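Local coordinates for protein alpha-L-rhamnosidase (Streptomyces avermitilis, PDB 3W5M) that hydrolyses terminal non-reducing alpha-L-rhamnose residues of alpha-L-rhamnosides, including citrus flavonoids and gum arabic, and carries a calcium-dependent carbohydrate-binding module that binds L-rhamnose, at residues W140-E145 against G232-I237; S177-Y182 against A226-V231; E201-P206 against G290-V295. One frame throughout, in Å; residues are numbered along the deposited sequence.

All three interactions fall in the carbohydrate-binding module CBM67, residues 133-297, whose two antiparallel sheets are mainly built from strands 156-165, 171-179, 181-186, 218-227 and 235-244. The centres of interactions 1 and 2 lie about 8 Å apart, those of 1 and 3 about 12 Å, and those of 2 and 3 about 11 Å. Along the chain the segments run 140-145, 177-182, 201-206, 226-231, 232-237 and 290-295, so interaction 2 falls within the span of interaction 1, while interaction 3 alternates with both. Interactions 1 and 2 share the calcium ion and its three waters, and interaction 3 supplies the rhamnose-binding Trp203: segments spread over some 150 residues converge on one sugar site.

Interaction 1: residues W140-E145 against G232-I237; sequences WIWFPE and GPAGWI. With CA (calcium ion), chain B.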
loop_
_atom_site.group_PDB
_atom_site.type_symbol
_atom_site.label_atom_id
_atom_site.label_comp_id
_atom_site.label_asym_id
_atom_site.label_seq_id
_atom_site.Cartn_x
_atom_site.Cartn_y
_atom_site.Cartn_z
ATOM N N TRP A 140 30.873 -21.861 -16.909
ATOM C CA TRP A 140 30.525 -22.749 -15.811
ATOM C C TRP A 140 31.542 -23.869 -15.791
ATOM O O TRP A 140 31.792 -24.479 -16.832
ATOM C CB TRP A 140 29.152 -23.386 -16.007
ATOM C CG TRP A 140 28.026 -22.402 -15.975
ATOM C CD1 TRP A 140 27.526 -21.710 -17.021
ATOM C CD2 TRP A 140 27.219 -22.069 -14.843
ATOM N NE1 TRP A 140 26.479 -20.912 -16.610
ATOM C CE2 TRP A 140 26.265 -21.119 -15.275
ATOM C CE3 TRP A 140 27.212 -22.477 -13.498
ATOM C CZ2 TRP A 140 25.290 -20.581 -14.417
ATOM C CZ3 TRP A 140 26.271 -21.924 -12.643
ATOM C CH2 TRP A 140 25.313 -20.985 -13.109
ATOM N N ILE A 141 32.164 -24.103 -14.637
ATOM C CA ILE A 141 33.182 -25.143 -14.542
ATOM C C ILE A 141 32.856 -26.169 -13.469
ATOM O O ILE A 141 32.062 -25.910 -12.545
ATOM C CB ILE A 141 34.621 -24.572 -14.334
ATOM C CG1 ILE A 141 34.753 -23.786 -13.031
ATOM C CG2 ILE A 141 35.003 -23.707 -15.498
ATOM C CD1 ILE A 141 36.205 -23.558 -12.644
ATOM N N TRP A 142 33.456 -27.358 -13.611
ATOM C CA TRP A 142 33.355 -28.402 -12.604
ATOM C C TRP A 142 34.611 -29.230 -12.652
ATOM O O TRP A 142 35.506 -28.960 -13.445
ATOM C CB TRP A 142 32.096 -29.273 -12.880
ATOM C CG TRP A 142 31.674 -30.086 -11.742
ATOM C CD1 TRP A 142 31.680 -31.462 -11.668
ATOM C CD2 TRP A 142 31.137 -29.621 -10.495
ATOM N NE1 TRP A 142 31.186 -31.867 -10.455
ATOM C CE2 TRP A 142 30.850 -30.771 -9.709
ATOM C CE3 TRP A 142 30.882 -28.348 -9.956
ATOM C CZ2 TRP A 142 30.332 -30.687 -8.398
ATOM C CZ3 TRP A 142 30.350 -28.269 -8.648
ATOM C CH2 TRP A 142 30.085 -29.440 -7.895
ATOM N N PHE A 143 34.684 -30.237 -11.792
ATOM C CA PHE A 143 35.721 -31.253 -11.910
ATOM C C PHE A 143 35.534 -32.042 -13.232
ATOM O O PHE A 143 34.378 -32.244 -13.673
ATOM C CB PHE A 143 35.694 -32.179 -10.688
ATOM C CG PHE A 143 36.778 -33.225 -10.726
ATOM C CD1 PHE A 143 38.064 -32.923 -10.281
ATOM C CD2 PHE A 143 36.542 -34.474 -11.312
ATOM C CE1 PHE A 143 39.072 -33.870 -10.347
ATOM C CE2 PHE A 143 37.562 -35.416 -11.408
ATOM C CZ PHE A 143 38.825 -35.118 -10.918
ATOM N N PRO A 144 36.646 -32.456 -13.883
ATOM C CA PRO A 144 36.519 -33.188 -15.149
ATOM C C PRO A 144 36.027 -34.608 -14.919
ATOM O O PRO A 144 36.821 -35.555 -14.915
ATOM C CB PRO A 144 37.952 -33.186 -15.713
ATOM C CG PRO A 144 38.831 -33.030 -14.499
ATOM C CD PRO A 144 38.053 -32.065 -13.630
ATOM N N GLU A 145 34.725 -34.731 -14.698
ATOM C CA GLU A 145 34.056 -36.039 -14.597
ATOM C C GLU A 145 32.815 -35.989 -15.505
ATOM O O GLU A 145 31.941 -35.139 -15.328
ATOM C CB GLU A 145 33.683 -36.366 -13.144
ATOM C CG GLU A 145 32.949 -35.255 -12.413
ATOM C CD GLU A 145 32.842 -35.464 -10.901
ATOM O OE1 GLU A 145 33.184 -36.555 -10.391
ATOM O OE2 GLU A 145 32.402 -34.528 -10.207
ATOM N N GLY A 232 22.678 -34.960 -10.999
ATOM C CA GLY A 232 22.157 -34.044 -11.989
ATOM C C GLY A 232 23.191 -32.958 -12.229
ATOM O O GLY A 232 24.331 -33.106 -11.785
ATOM N N PRO A 233 22.805 -31.881 -12.930
ATOM C CA PRO A 233 23.741 -30.815 -13.369
ATOM C C PRO A 233 24.520 -30.146 -12.238
ATOM O O PRO A 233 23.989 -29.941 -11.155
ATOM C CB PRO A 233 22.838 -29.809 -14.075
ATOM C CG PRO A 233 21.648 -30.607 -14.522
ATOM C CD PRO A 233 21.446 -31.679 -13.479
ATOM N N ALA A 234 25.786 -29.851 -12.496
ATOM C CA ALA A 234 26.611 -29.142 -11.527
ATOM C C ALA A 234 27.531 -28.250 -12.289
ATOM O O ALA A 234 27.895 -28.524 -13.443
ATOM C CB ALA A 234 27.427 -30.100 -10.664
ATOM N N GLY A 235 27.905 -27.159 -11.637
ATOM C CA GLY A 235 28.865 -26.243 -12.204
ATOM C C GLY A 235 28.881 -24.966 -11.382
ATOM O O GLY A 235 27.905 -24.648 -10.691
ATOM N N TRP A 236 29.955 -24.194 -11.500
ATOM C CA TRP A 236 29.982 -22.894 -10.799
ATOM C C TRP A 236 30.678 -21.922 -11.742
ATOM O O TRP A 236 31.410 -22.339 -12.650
ATOM C CB TRP A 236 30.634 -22.986 -9.389
ATOM C CG TRP A 236 32.106 -23.217 -9.408
ATOM C CD1 TRP A 236 32.755 -24.422 -9.489
ATOM C CD2 TRP A 236 33.135 -22.213 -9.385
ATOM N NE1 TRP A 236 34.119 -24.225 -9.517
ATOM C CE2 TRP A 236 34.382 -22.886 -9.433
ATOM C CE3 TRP A 236 33.119 -20.818 -9.292
ATOM C CZ2 TRP A 236 35.612 -22.210 -9.415
ATOM C CZ3 TRP A 236 34.354 -20.138 -9.271
ATOM C CH2 TRP A 236 35.573 -20.840 -9.343
ATOM N N ILE A 237 30.396 -20.631 -11.583
ATOM C CA ILE A 237 30.886 -19.657 -12.528
ATOM C C ILE A 237 31.237 -18.376 -11.756
ATOM O O ILE A 237 30.550 -18.032 -10.768
ATOM C CB ILE A 237 29.769 -19.378 -13.567
ATOM C CG1 ILE A 237 30.269 -18.455 -14.704
ATOM C CG2 ILE A 237 28.510 -18.818 -12.861
ATOM C CD1 ILE A 237 29.340 -18.445 -15.932
HETATM CA CA CA B . 22.651 -29.663 -9.110
HETATM O O HOH W 1 21.584 -31.797 -9.484
HETATM O O HOH W 2 20.180 -29.348 -8.399
HETATM O O HOH W 3 20.906 -28.910 -10.923
#
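Trp140 lays its six-membered ring over Ile237, whose CG2 sits 3.7 Å from the ring centroid and only 4° off the ring normal, a CH-pi contact. At the edge of the ring, CE3 of Trp140 lies 3.6 Å from Gly235 O, which is close to the ring plane. An alanine in place of Trp140 would probably leave Ile237 CG2 without the aromatic face that it packs against and open a gap beside the Gly235 carbonyl.

Two further CH-pi contacts follow along the same segments. Ala234 CB stands 3.5 Å from the centroid of the Trp142 six-membered ring, over its centre, and the indole N-H of that ring is held by Glu145: NE1 of Trp142 gives a hydrogen bond of 2.9 Å to OE2 of Glu145. The bond is bent (133° at the hydrogen) and uses the anti lone pair of the carboxylate. Ile141 lies alongside Trp236 with CG1 over the face of the five-membered ring and CD1 3.5 Å from Trp236 CZ2. Chi1 of 62° puts CG1 between the backbone N and the carbonyl carbon, which brings it over that face.

The backbones are joined by one antiparallel hydrogen-bonded pair, Ile141 with Trp236: Ile141 N reaches Trp236 O at 2.8 Å and Trp236 N reaches Ile141 O at 2.9 Å. Nearer the metal, Pro233 O binds the calcium ion at 2.5 Å, so the loop that leads into strand 235-244 also supplies a calcium ligand.

Strand 139-142 is also bonded through its backbone to strand 282-286, and Trp292 stacks on Trp140. The Trp236 side chain touches Ile176 and Ala178 of strand 171-179 and Val224 and Ala226 of strand 218-227, with Phe159 and Trp257 edge-to-face to its ring.

Interaction 2: residues S177-Y182 against A226-V231; sequences SADNVY and ASNASV. With CA (calcium ion), chain B.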
loop_
_atom_site.group_PDB
_atom_site.type_symbol
_atom_site.label_atom_id
_atom_site.label_comp_id
_atom_site.label_asym_id
_atom_site.label_seq_id
_atom_site.Cartn_x
_atom_site.Cartn_y
_atom_site.Cartn_z
ATOM N N SER A 177 28.199 -17.649 -8.912
ATOM C CA SER A 177 27.017 -18.447 -8.723
ATOM C C SER A 177 27.409 -19.926 -8.785
ATOM O O SER A 177 28.405 -20.258 -9.427
ATOM C CB SER A 177 26.034 -18.135 -9.855
ATOM O OG SER A 177 24.772 -18.729 -9.587
ATOM N N ALA A 178 26.642 -20.809 -8.139
ATOM C CA ALA A 178 26.921 -22.242 -8.313
ATOM C C ALA A 178 25.645 -23.040 -8.294
ATOM O O ALA A 178 24.716 -22.700 -7.574
ATOM C CB ALA A 178 27.865 -22.766 -7.232
ATOM N N ASP A 179 25.635 -24.091 -9.096
ATOM C CA ASP A 179 24.680 -25.176 -8.979
ATOM C C ASP A 179 25.425 -26.306 -8.234
ATOM O O ASP A 179 26.188 -27.040 -8.869
ATOM C CB ASP A 179 24.322 -25.623 -10.404
ATOM C CG ASP A 179 23.243 -26.715 -10.432
ATOM O OD1 ASP A 179 23.061 -27.369 -9.405
ATOM O OD2 ASP A 179 22.628 -26.939 -11.484
ATOM N N ASN A 180 25.243 -26.492 -6.914
ATOM C CA ASN A 180 24.238 -25.817 -6.086
ATOM C C ASN A 180 24.740 -24.804 -5.084
ATOM O O ASN A 180 24.045 -23.819 -4.812
ATOM C CB ASN A 180 23.413 -26.866 -5.328
ATOM C CG ASN A 180 22.579 -27.693 -6.269
ATOM O OD1 ASN A 180 22.964 -28.806 -6.648
ATOM N ND2 ASN A 180 21.464 -27.116 -6.725
ATOM N N VAL A 181 25.922 -25.039 -4.518
ATOM C CA VAL A 181 26.457 -24.104 -3.508
ATOM C C VAL A 181 27.965 -23.930 -3.639
ATOM O O VAL A 181 28.643 -24.756 -4.279
ATOM C CB VAL A 181 26.156 -24.551 -2.049
ATOM C CG1 VAL A 181 24.660 -24.515 -1.751
ATOM C CG2 VAL A 181 26.754 -25.924 -1.742
ATOM N N TYR A 182 28.493 -22.882 -3.005
ATOM C CA TYR A 182 29.920 -22.577 -3.090
ATOM C C TYR A 182 30.439 -21.973 -1.780
ATOM O O TYR A 182 29.656 -21.476 -0.965
ATOM C CB TYR A 182 30.211 -21.641 -4.264
ATOM C CG TYR A 182 29.531 -20.300 -4.133
ATOM C CD1 TYR A 182 30.088 -19.291 -3.353
ATOM C CD2 TYR A 182 28.311 -20.049 -4.759
ATOM C CE1 TYR A 182 29.455 -18.066 -3.202
ATOM C CE2 TYR A 182 27.675 -18.821 -4.624
ATOM C CZ TYR A 182 28.259 -17.830 -3.844
ATOM O OH TYR A 182 27.622 -16.621 -3.695
ATOM N N ALA A 226 32.686 -26.294 -4.078
ATOM C CA ALA A 226 31.341 -26.233 -4.619
ATOM C C ALA A 226 30.743 -27.613 -4.464
ATOM O O ALA A 226 31.447 -28.618 -4.617
ATOM C CB ALA A 226 31.366 -25.822 -6.084
ATOM N N SER A 227 29.442 -27.661 -4.177
ATOM C CA SER A 227 28.768 -28.934 -3.936
ATOM C C SER A 227 27.542 -29.076 -4.817
ATOM O O SER A 227 26.790 -28.114 -5.026
ATOM C CB SER A 227 28.381 -29.079 -2.463
ATOM O OG SER A 227 29.554 -29.015 -1.658
ATOM N N ASN A 228 27.340 -30.283 -5.329
ATOM C CA ASN A 228 26.127 -30.585 -6.092
ATOM C C ASN A 228 25.193 -31.323 -5.147
ATOM O O ASN A 228 25.617 -32.285 -4.493
ATOM C CB ASN A 228 26.495 -31.453 -7.292
ATOM C CG ASN A 228 25.310 -31.751 -8.218
ATOM O OD1 ASN A 228 24.304 -31.053 -8.224
ATOM N ND2 ASN A 228 25.456 -32.800 -9.021
ATOM N N ALA A 229 23.940 -30.871 -5.066
ATOM C CA ALA A 229 22.991 -31.339 -4.031
ATOM C C ALA A 229 22.377 -32.707 -4.309
ATOM O O ALA A 229 21.953 -33.426 -3.387
ATOM C CB ALA A 229 21.897 -30.308 -3.833
ATOM N N SER A 230 22.312 -33.074 -5.578
ATOM C CA SER A 230 21.777 -34.361 -5.964
ATOM C C SER A 230 22.332 -34.711 -7.335
ATOM O O SER A 230 22.870 -33.846 -8.032
ATOM C CB SER A 230 20.249 -34.292 -6.020
ATOM O OG SER A 230 19.868 -33.333 -6.979
ATOM N N VAL A 231 22.192 -35.967 -7.734
ATOM C CA VAL A 231 22.659 -36.389 -9.045
ATOM C C VAL A 231 21.911 -35.608 -10.125
ATOM O O VAL A 231 20.673 -35.599 -10.166
ATOM C CB VAL A 231 22.496 -37.916 -9.240
ATOM C CG1 VAL A 231 22.850 -38.326 -10.663
ATOM C CG2 VAL A 231 23.376 -38.665 -8.258
HETATM CA CA CA B . 22.651 -29.663 -9.110
HETATM O O HOH W 3 20.906 -28.910 -10.923
HETATM O O HOH W 2 20.180 -29.348 -8.399
HETATM O O HOH W 1 21.584 -31.797 -9.484
#
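The backbones run antiparallel and meet in a classic beta bulge, Asn180 and Val181 both facing Ser227, with Tyr182 and Ala226 following as a non-hydrogen-bonded pair. Ser227 O accepts two N-H groups, Asn180 N at 2.9 Å and Val181 N at 3.2 Å, while Ser227 N returns a bond to Val181 O. A cis peptide precedes Asn180, just where strand 171-179 gives way to strand 181-186.

Asn180 OD1 does double duty. It binds the calcium ion at 2.6 Å and accepts the backbone N-H of Ala229 at 2.8 Å; that bond is nearly straight, 169° at the hydrogen, although the donor stands above the amide carbonyl plane. The two grips on one oxygen would hold the amide against rotation. Asp179 OD1 and Asn228 OD1 complete the side-chain ligands, at 2.4 Å and 2.3 Å from the calcium. In both residues CG is anti to the backbone N (chi1 -176°), and their side chains lie side by side with carboxylate and amide planes 85° apart. Asp179 OD2 also has partners: it accepts from a calcium-bound water and from Trp292 NE1. Asn228 ND2 is held by the carbonyls of Pro153 and Gly232. Away from the metal, Val181 CG2 packs on Ser227 CB at 3.6 Å.

Seven ligands surround the calcium: three side-chain oxygens from this contact, Pro233 O and three waters. This is the calcium site of CBM67, whose bound metal is needed for L-rhamnose recognition; Asp179 and Asn180 also belong to the rhamnose-binding site, as seen in a sugar complex of this protein.

Interaction 3: residues E201-P206 against G290-V295; sequences EGWRRP and GPWGRV
This is a loop-to-loop contact, aromatic and apolar, between the short 3-10 segment 202-204, which follows strand 189-193, and the loop after strand 282-286. Its centre is a T-shaped (edge-to-face) pair: the edge of Trp292 points at the face of Trp203, with planes at 69° and centroids of the Trp203 six-membered and Trp292 five-membered rings 4.8 Å apart. CD1 of Trp292 makes the touch, 3.5 Å from Trp203 CE3. Trp203 CG lies between its backbone N and carbonyl carbon (chi1 57°), which turns the indole to that loop. Val295 meets the same indole differently, its CG2 lying near the ring plane at the edge, 3.9 Å from Trp203 CZ3.

On the ring face opposite Trp292, CG of Arg204 lies over the rim of Trp203. Its guanidinium is steadied by Glu201: Arg204 NE and NH2 both bond to Glu201 OE1, at 2.7 Å and 2.8 Å, a side-on salt bridge on a single oxygen. Trp203, part of the rhamnose-binding site seen in a sugar complex, is thus packed on both faces, which would limit its turning.

Strand 171-179 backs the contact: Ser177 OG bonds to Trp203 O, Pro206 packs on Ser177 and Leu135, and Pro291 on Pro233.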
loop_
_atom_site.group_PDB
_atom_site.type_symbol
_atom_site.label_atom_id
_atom_site.label_comp_id
_atom_site.label_asym_id
_atom_site.label_seq_id
_atom_site.Cartn_x
_atom_site.Cartn_y
_atom_site.Cartn_z
ATOM N N GLU A 201 17.527 -23.468 -5.676
ATOM C CA GLU A 201 17.951 -23.063 -7.020
ATOM C C GLU A 201 18.692 -21.714 -6.994
ATOM O O GLU A 201 18.491 -20.841 -7.849
ATOM C CB GLU A 201 16.786 -23.084 -8.020
ATOM C CG GLU A 201 16.298 -24.499 -8.315
ATOM C CD GLU A 201 15.124 -24.567 -9.282
ATOM O OE1 GLU A 201 14.767 -23.548 -9.912
ATOM O OE2 GLU A 201 14.555 -25.673 -9.420
ATOM N N GLY A 202 19.551 -21.574 -5.989
ATOM C CA GLY A 202 20.417 -20.419 -5.832
ATOM C C GLY A 202 21.290 -20.077 -7.016
ATOM O O GLY A 202 21.732 -18.933 -7.140
ATOM N N TRP A 203 21.531 -21.042 -7.906
ATOM C CA TRP A 203 22.337 -20.778 -9.108
ATOM C C TRP A 203 21.713 -19.702 -9.992
ATOM O O TRP A 203 22.414 -19.051 -10.781
ATOM C CB TRP A 203 22.574 -22.052 -9.907
ATOM C CG TRP A 203 21.320 -22.755 -10.332
ATOM C CD1 TRP A 203 20.705 -23.796 -9.707
ATOM C CD2 TRP A 203 20.547 -22.468 -11.504
ATOM N NE1 TRP A 203 19.574 -24.173 -10.417
ATOM C CE2 TRP A 203 19.465 -23.380 -11.532
ATOM C CE3 TRP A 203 20.674 -21.535 -12.542
ATOM C CZ2 TRP A 203 18.512 -23.379 -12.558
ATOM C CZ3 TRP A 203 19.725 -21.534 -13.556
ATOM C CH2 TRP A 203 18.665 -22.456 -13.562
ATOM N N ARG A 204 20.387 -19.542 -9.874
ATOM C CA ARG A 204 19.649 -18.484 -10.574
ATOM C C ARG A 204 19.986 -17.086 -10.120
ATOM O O ARG A 204 19.704 -16.117 -10.845
ATOM C CB ARG A 204 18.152 -18.671 -10.377
ATOM C CG ARG A 204 17.598 -19.945 -10.982
ATOM C CD ARG A 204 16.083 -19.946 -10.853
ATOM N NE ARG A 204 15.530 -21.245 -11.200
ATOM C CZ ARG A 204 15.289 -21.657 -12.439
ATOM N NH1 ARG A 204 15.543 -20.867 -13.480
ATOM N NH2 ARG A 204 14.787 -22.870 -12.627
ATOM N N ARG A 205 20.559 -16.968 -8.922
ATOM C CA ARG A 205 20.730 -15.657 -8.278
ATOM C C ARG A 205 22.170 -15.443 -7.859
ATOM O O ARG A 205 22.508 -15.601 -6.680
ATOM C CB ARG A 205 19.765 -15.460 -7.088
ATOM C CG ARG A 205 18.290 -15.431 -7.509
ATOM C CD ARG A 205 17.312 -15.494 -6.348
ATOM N NE ARG A 205 17.502 -16.673 -5.512
ATOM C CZ ARG A 205 16.960 -17.867 -5.739
ATOM N NH1 ARG A 205 16.174 -18.069 -6.793
ATOM N NH2 ARG A 205 17.219 -18.871 -4.904
ATOM N N PRO A 206 23.037 -15.127 -8.836
ATOM C CA PRO A 206 24.443 -14.824 -8.533
ATOM C C PRO A 206 24.595 -13.716 -7.499
ATOM O O PRO A 206 23.827 -12.761 -7.505
ATOM C CB PRO A 206 25.009 -14.341 -9.879
ATOM C CG PRO A 206 24.098 -14.886 -10.902
ATOM C CD PRO A 206 22.742 -15.042 -10.273
ATOM N N GLY A 290 24.345 -24.641 -21.516
ATOM C CA GLY A 290 23.951 -25.570 -20.441
ATOM C C GLY A 290 22.488 -25.393 -20.068
ATOM O O GLY A 290 21.746 -24.713 -20.783
ATOM N N PRO A 291 22.058 -25.992 -18.954
ATOM C CA PRO A 291 20.658 -25.804 -18.549
ATOM C C PRO A 291 20.384 -24.481 -17.844
ATOM O O PRO A 291 19.230 -24.207 -17.490
ATOM C CB PRO A 291 20.425 -26.944 -17.563
ATOM C CG PRO A 291 21.774 -27.285 -17.034
ATOM C CD PRO A 291 22.782 -26.918 -18.071
ATOM N N TRP A 292 21.428 -23.670 -17.623
ATOM C CA TRP A 292 21.317 -22.559 -16.692
ATOM C C TRP A 292 20.889 -21.231 -17.325
ATOM O O TRP A 292 20.424 -20.334 -16.607
ATOM C CB TRP A 292 22.624 -22.397 -15.912
ATOM C CG TRP A 292 23.033 -23.628 -15.168
ATOM C CD1 TRP A 292 22.419 -24.173 -14.075
ATOM C CD2 TRP A 292 24.161 -24.466 -15.456
ATOM N NE1 TRP A 292 23.090 -25.312 -13.675
ATOM C CE2 TRP A 292 24.175 -25.499 -14.480
ATOM C CE3 TRP A 292 25.193 -24.422 -16.422
ATOM C CZ2 TRP A 292 25.148 -26.503 -14.460
ATOM C CZ3 TRP A 292 26.175 -25.426 -16.394
ATOM C CH2 TRP A 292 26.141 -26.443 -15.419
ATOM N N GLY A 293 21.056 -21.109 -18.652
ATOM C CA GLY A 293 20.666 -19.919 -19.414
ATOM C C GLY A 293 21.441 -18.656 -19.067
ATOM O O GLY A 293 22.555 -18.721 -18.525
ATOM N N ARG A 294 20.831 -17.506 -19.339
ATOM C CA ARG A 294 21.538 -16.227 -19.301
ATOM C C ARG A 294 21.489 -15.581 -17.915
ATOM O O ARG A 294 21.044 -14.437 -17.754
ATOM C CB ARG A 294 20.999 -15.290 -20.390
ATOM C CG ARG A 294 21.142 -15.849 -21.800
ATOM C CD ARG A 294 20.705 -14.845 -22.872
ATOM N NE ARG A 294 21.539 -13.635 -22.881
ATOM C CZ ARG A 294 22.604 -13.432 -23.664
ATOM N NH1 ARG A 294 23.004 -14.349 -24.535
ATOM N NH2 ARG A 294 23.284 -12.298 -23.576
ATOM N N VAL A 295 21.997 -16.309 -16.925
ATOM C CA VAL A 295 21.957 -15.915 -15.529
ATOM C C VAL A 295 22.729 -14.611 -15.289
ATOM O O VAL A 295 23.843 -14.459 -15.769
ATOM C CB VAL A 295 22.507 -17.073 -14.656
ATOM C CG1 VAL A 295 23.022 -16.579 -13.334
ATOM C CG2 VAL A 295 21.430 -18.120 -14.434
#